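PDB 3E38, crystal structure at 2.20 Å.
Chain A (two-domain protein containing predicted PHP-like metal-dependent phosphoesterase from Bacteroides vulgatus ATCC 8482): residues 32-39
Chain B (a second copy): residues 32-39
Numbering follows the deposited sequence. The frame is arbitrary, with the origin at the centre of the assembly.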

ATOM      1  N   GLY A  32     -14.522 -23.047   8.370  1.00 28.26           N
ATOM      2  CA  GLY A  32     -13.558 -22.190   7.691  1.00 29.07           C
ATOM      3  C   GLY A  32     -13.673 -22.356   6.193  1.00 28.43           C
ATOM      4  O   GLY A  32     -14.384 -23.231   5.703  1.00 30.47           O
ATOM      5  N   LEU A  33     -12.874 -21.594   5.463  1.00 25.97           N
ATOM      6  CA  LEU A  33     -13.042 -21.487   4.018  1.00 24.76           C
ATOM      7  C   LEU A  33     -11.809 -21.775   3.191  1.00 24.97           C
ATOM      8  O   LEU A  33     -11.806 -21.596   1.952  1.00 20.30           O
ATOM      9  CB  LEU A  33     -13.581 -20.086   3.680  1.00 23.13           C
ATOM     10  CG  LEU A  33     -15.046 -19.889   4.123  1.00 29.60           C
ATOM     11  CD1 LEU A  33     -15.490 -18.490   3.900  1.00 27.41           C
ATOM     12  CD2 LEU A  33     -16.026 -20.812   3.381  1.00 25.40           C
ATOM     13  N   VAL A  34     -10.788 -22.267   3.892  1.00 29.13           N
ATOM     14  CA  VAL A  34      -9.518 -22.646   3.259  1.00 29.49           C
ATOM     15  C   VAL A  34      -9.091 -24.031   3.631  1.00 29.55           C
ATOM     16  O   VAL A  34      -9.437 -24.575   4.695  1.00 25.20           O
ATOM     17  CB  VAL A  34      -8.347 -21.702   3.650  1.00 32.33           C
ATOM     18  CG1 VAL A  34      -8.675 -20.246   3.279  1.00 28.56           C
ATOM     19  CG2 VAL A  34      -8.019 -21.822   5.140  1.00 25.78           C
ATOM     20  N   TRP A  35      -8.336 -24.611   2.714  1.00 25.85           N
ATOM     21  CA  TRP A  35      -7.725 -25.916   2.953  1.00 25.75           C
ATOM     22  C   TRP A  35      -6.744 -25.752   4.136  1.00 27.67           C
ATOM     23  O   TRP A  35      -6.069 -24.697   4.309  1.00 29.01           O
ATOM     24  CB  TRP A  35      -7.049 -26.449   1.657  1.00 27.63           C
ATOM     25  CG  TRP A  35      -6.657 -27.909   1.718  1.00 26.51           C
ATOM     26  CD1 TRP A  35      -5.396 -28.412   1.742  1.00 26.71           C
ATOM     27  CD2 TRP A  35      -7.543 -29.048   1.768  1.00 23.79           C
ATOM     28  NE1 TRP A  35      -5.432 -29.778   1.806  1.00 26.61           N
ATOM     29  CE2 TRP A  35      -6.738 -30.195   1.825  1.00 27.31           C
ATOM     30  CE3 TRP A  35      -8.934 -29.200   1.756  1.00 27.66           C
ATOM     31  CZ2 TRP A  35      -7.273 -31.483   1.874  1.00 22.70           C
ATOM     32  CZ3 TRP A  35      -9.473 -30.480   1.825  1.00 25.26           C
ATOM     33  CH2 TRP A  35      -8.636 -31.607   1.881  1.00 28.27           C
ATOM     34  N   PRO A  36      -6.637 -26.778   4.976  1.00 28.72           N
ATOM     35  CA  PRO A  36      -5.806 -26.572   6.180  1.00 27.30           C
ATOM     36  C   PRO A  36      -4.369 -26.139   5.938  1.00 27.44           C
ATOM     37  O   PRO A  36      -3.827 -25.370   6.702  1.00 29.64           O
ATOM     38  CB  PRO A  36      -5.837 -27.935   6.851  1.00 26.95           C
ATOM     39  CG  PRO A  36      -7.029 -28.617   6.303  1.00 29.42           C
ATOM     40  CD  PRO A  36      -7.308 -28.085   4.960  1.00 28.11           C
ATOM     41  N   THR A  37      -3.765 -26.600   4.856  1.00 26.03           N
ATOM     42  CA  THR A  37      -2.354 -26.300   4.624  1.00 22.52           C
ATOM     43  C   THR A  37      -2.188 -24.812   4.456  1.00 26.14           C
ATOM     44  O   THR A  37      -1.159 -24.259   4.804  1.00 27.29           O
ATOM     45  CB  THR A  37      -1.783 -27.069   3.472  1.00 22.90           C
ATOM     46  OG1 THR A  37      -2.643 -26.936   2.338  1.00 24.02           O
ATOM     47  CG2 THR A  37      -1.637 -28.520   3.841  1.00 18.28           C
ATOM     48  N   VAL A  38      -3.254 -24.143   4.023  1.00 27.34           N
ATOM     49  CA  VAL A  38      -3.217 -22.687   3.871  1.00 25.91           C
ATOM     50  C   VAL A  38      -2.955 -21.982   5.240  1.00 25.82           C
ATOM     51  O   VAL A  38      -2.297 -20.990   5.303  1.00 25.48           O
ATOM     52  CB  VAL A  38      -4.533 -22.119   3.191  1.00 25.49           C
ATOM     53  CG1 VAL A  38      -4.513 -20.603   3.144  1.00 20.27           C
ATOM     54  CG2 VAL A  38      -4.702 -22.649   1.797  1.00 21.59           C
ATOM     55  N   ARG A  39      -3.506 -22.484   6.338  1.00 30.46           N
ATOM     56  CA  ARG A  39      -3.284 -21.840   7.640  1.00 27.76           C
ATOM     57  C   ARG A  39      -1.808 -21.880   8.067  1.00 30.57           C
ATOM     58  O   ARG A  39      -1.303 -21.006   8.815  1.00 30.82           O
ATOM     59  CB  ARG A  39      -4.128 -22.476   8.755  1.00 31.02           C
ATOM     60  CG  ARG A  39      -5.596 -22.328   8.555  1.00 24.63           C
ATOM     61  CD  ARG A  39      -5.955 -20.886   8.344  1.00 28.46           C
ATOM     62  NE  ARG A  39      -7.375 -20.740   8.209  1.00 25.79           N
ATOM     63  CZ  ARG A  39      -7.990 -19.705   7.660  1.00 30.65           C
ATOM     64  NH1 ARG A  39      -7.307 -18.710   7.138  1.00 32.61           N
ATOM     65  NH2 ARG A  39      -9.309 -19.704   7.602  1.00 27.69           N
TER
ATOM     66  N   GLY B  32      -7.282 -26.929  -6.043  1.00 33.39           N
ATOM     67  CA  GLY B  32      -7.410 -25.591  -5.478  1.00 32.45           C
ATOM     68  C   GLY B  32      -7.357 -25.631  -3.955  1.00 29.45           C
ATOM     69  O   GLY B  32      -7.506 -26.680  -3.345  1.00 28.30           O
ATOM     70  N   LEU B  33      -7.245 -24.467  -3.331  1.00 24.59           N
ATOM     71  CA  LEU B  33      -7.039 -24.412  -1.869  1.00 25.80           C
ATOM     72  C   LEU B  33      -8.076 -23.679  -1.084  1.00 24.89           C
ATOM     73  O   LEU B  33      -7.926 -23.483   0.118  1.00 27.24           O
ATOM     74  CB  LEU B  33      -5.646 -23.826  -1.550  1.00 25.55           C
ATOM     75  CG  LEU B  33      -4.436 -24.707  -1.851  1.00 33.31           C
ATOM     76  CD1 LEU B  33      -3.214 -23.851  -1.865  1.00 34.81           C
ATOM     77  CD2 LEU B  33      -4.292 -25.909  -0.823  1.00 29.95           C
ATOM     78  N   VAL B  34      -9.151 -23.309  -1.766  1.00 27.76           N
ATOM     79  CA  VAL B  34     -10.290 -22.610  -1.148  1.00 26.49           C
ATOM     80  C   VAL B  34     -11.622 -23.310  -1.391  1.00 28.05           C
ATOM     81  O   VAL B  34     -11.814 -24.054  -2.374  1.00 29.46           O
ATOM     82  CB  VAL B  34     -10.394 -21.151  -1.667  1.00 29.76           C
ATOM     83  CG1 VAL B  34      -9.137 -20.364  -1.258  1.00 25.10           C
ATOM     84  CG2 VAL B  34     -10.643 -21.068  -3.229  1.00 23.98           C
ATOM     85  N   TRP B  35     -12.542 -23.062  -0.478  1.00 23.31           N
ATOM     86  CA  TRP B  35     -13.922 -23.521  -0.636  1.00 25.55           C
ATOM     87  C   TRP B  35     -14.555 -22.821  -1.868  1.00 28.02           C
ATOM     88  O   TRP B  35     -14.266 -21.659  -2.123  1.00 29.54           O
ATOM     89  CB  TRP B  35     -14.713 -23.236   0.625  1.00 23.75           C
ATOM     90  CG  TRP B  35     -16.009 -23.870   0.596  1.00 19.47           C
ATOM     91  CD1 TRP B  35     -17.179 -23.266   0.421  1.00 32.52           C
ATOM     92  CD2 TRP B  35     -16.290 -25.268   0.783  1.00 27.87           C
ATOM     93  NE1 TRP B  35     -18.197 -24.184   0.464  1.00 34.50           N
ATOM     94  CE2 TRP B  35     -17.679 -25.423   0.685  1.00 21.44           C
ATOM     95  CE3 TRP B  35     -15.497 -26.407   0.992  1.00 29.28           C
ATOM     96  CZ2 TRP B  35     -18.320 -26.670   0.827  1.00 23.24           C
ATOM     97  CZ3 TRP B  35     -16.141 -27.662   1.102  1.00 27.01           C
ATOM     98  CH2 TRP B  35     -17.531 -27.766   1.026  1.00 25.64           C
ATOM     99  N   PRO B  36     -15.433 -23.512  -2.624  1.00 31.08           N
ATOM    100  CA  PRO B  36     -15.806 -22.878  -3.915  1.00 28.90           C
ATOM    101  C   PRO B  36     -16.430 -21.524  -3.830  1.00 28.95           C
ATOM    102  O   PRO B  36     -16.219 -20.746  -4.733  1.00 26.40           O
ATOM    103  CB  PRO B  36     -16.776 -23.889  -4.524  1.00 27.85           C
ATOM    104  CG  PRO B  36     -16.255 -25.203  -3.994  1.00 31.87           C
ATOM    105  CD  PRO B  36     -15.986 -24.885  -2.533  1.00 31.70           C
ATOM    106  N   THR B  37     -17.100 -21.204  -2.718  1.00 25.32           N
ATOM    107  CA  THR B  37     -17.813 -19.928  -2.630  1.00 24.95           C
ATOM    108  C   THR B  37     -16.819 -18.753  -2.566  1.00 28.68           C
ATOM    109  O   THR B  37     -17.083 -17.625  -2.974  1.00 27.38           O
ATOM    110  CB  THR B  37     -18.804 -19.935  -1.512  1.00 27.25           C
ATOM    111  OG1 THR B  37     -18.146 -20.289  -0.304  1.00 27.50           O
ATOM    112  CG2 THR B  37     -19.881 -20.991  -1.841  1.00 26.21           C
ATOM    113  N   VAL B  38     -15.616 -19.058  -2.158  1.00 27.78           N
ATOM    114  CA  VAL B  38     -14.603 -18.024  -2.102  1.00 25.73           C
ATOM    115  C   VAL B  38     -14.330 -17.505  -3.500  1.00 29.43           C
ATOM    116  O   VAL B  38     -14.034 -16.326  -3.670  1.00 31.40           O
ATOM    117  CB  VAL B  38     -13.284 -18.571  -1.517  1.00 26.43           C
ATOM    118  CG1 VAL B  38     -12.181 -17.535  -1.555  1.00 17.09           C
ATOM    119  CG2 VAL B  38     -13.511 -19.052  -0.138  1.00 12.74           C
ATOM    120  N   ARG B  39     -14.408 -18.375  -4.505  1.00 27.13           N
ATOM    121  CA  ARG B  39     -14.085 -17.910  -5.855  1.00 29.37           C
ATOM    122  C   ARG B  39     -15.110 -16.879  -6.326  1.00 30.55           C
ATOM    123  O   ARG B  39     -14.823 -16.042  -7.199  1.00 29.79           O
ATOM    124  CB  ARG B  39     -13.995 -19.038  -6.893  1.00 30.77           C
ATOM    125  CG  ARG B  39     -12.850 -20.026  -6.713  1.00 29.41           C
ATOM    126  CD  ARG B  39     -11.523 -19.314  -6.629  1.00 33.71           C
ATOM    127  NE  ARG B  39     -10.418 -20.256  -6.491  1.00 26.48           N
ATOM    128  CZ  ARG B  39      -9.248 -19.969  -5.919  1.00 30.68           C
ATOM    129  NH1 ARG B  39      -9.018 -18.758  -5.413  1.00 33.13           N
ATOM    130  NH2 ARG B  39      -8.304 -20.898  -5.853  1.00 33.42           N
TER

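Two copies of the segment 32-39 meet about a nearly symmetric contact centred on A:Val34 and B:Val34, where the CA atoms of A:Val34 and B:Val34 lie 4.5 Å apart and the backbones form a single beta bridge. Two hydrogen bonds hold it. The amide N of B:Trp35 donates to the carbonyl O of A:Leu33 at 2.9 Å, with an N-H...O angle of 179°, and the N of A:Trp35 donates to the O of B:Leu33, also at 2.9 Å, with an angle of 173°. Both are short and nearly linear, so both backbone donors and both acceptors of this pair are satisfied by backbone alone. Each copy gives one donor and one acceptor, two residues apart in sequence, and the reciprocal pair flanks the bridge between A:Val34 and B:Val34. The same carbonyls also approach the alpha carbons of the bridging valines: A:Leu33 O lies 3.6 Å from B:Val34 CA in a CA-H...O contact whose angle of 127° at the hydrogen is far from linear, a minor supplement to the N-H...O hydrogen bond.

Farther along each chain, two backbone hydrogen bonds stay within the copy. The O of A:Trp35 accepts from the N of A:Val38 at 2.9 Å, and B:Trp35 O accepts from B:Val38 N at the same distance. A:Trp35 and B:Trp35 therefore use their amides across the contact and their carbonyls within their own chains. The N of A:Arg39 follows with a 2.9 Å bond to A:Pro36 O; in the other copy B:Arg39 N to B:Pro36 O is 3.0 Å. The side chains of A:Arg39 and B:Arg39 stay out of reach of the opposite stretch, their guanidinium nitrogens hydrogen-bonded elsewhere in the structure.

Around this polar centre the packing is apolar, and A:Leu33 and B:Leu33 carry the largest share of covered surface, each within its own copy. Their CA-to-CB bonds point sideways, but with chi1 m and chi2 t the end of each side chain comes nearer the partner. B:Leu33 CD2 sits 3.7 Å from A:Trp35 CB, while B:Leu33 CB lies 3.7 Å from A:Val38 CG2; the reciprocal contacts, A:Leu33 CD2 to B:Trp35 CB at 3.9 Å and A:Leu33 CB to B:Val38 CG2 at 4.0 Å, are slightly looser. A:Trp35 and B:Trp35 start toward the partner at CB, yet their indoles lead away. B:Leu33 CD2 also lies 3.7 Å from A:Thr37 OG1, a contact in which the methyl offers that hydroxyl no hydrogen-bonding partner.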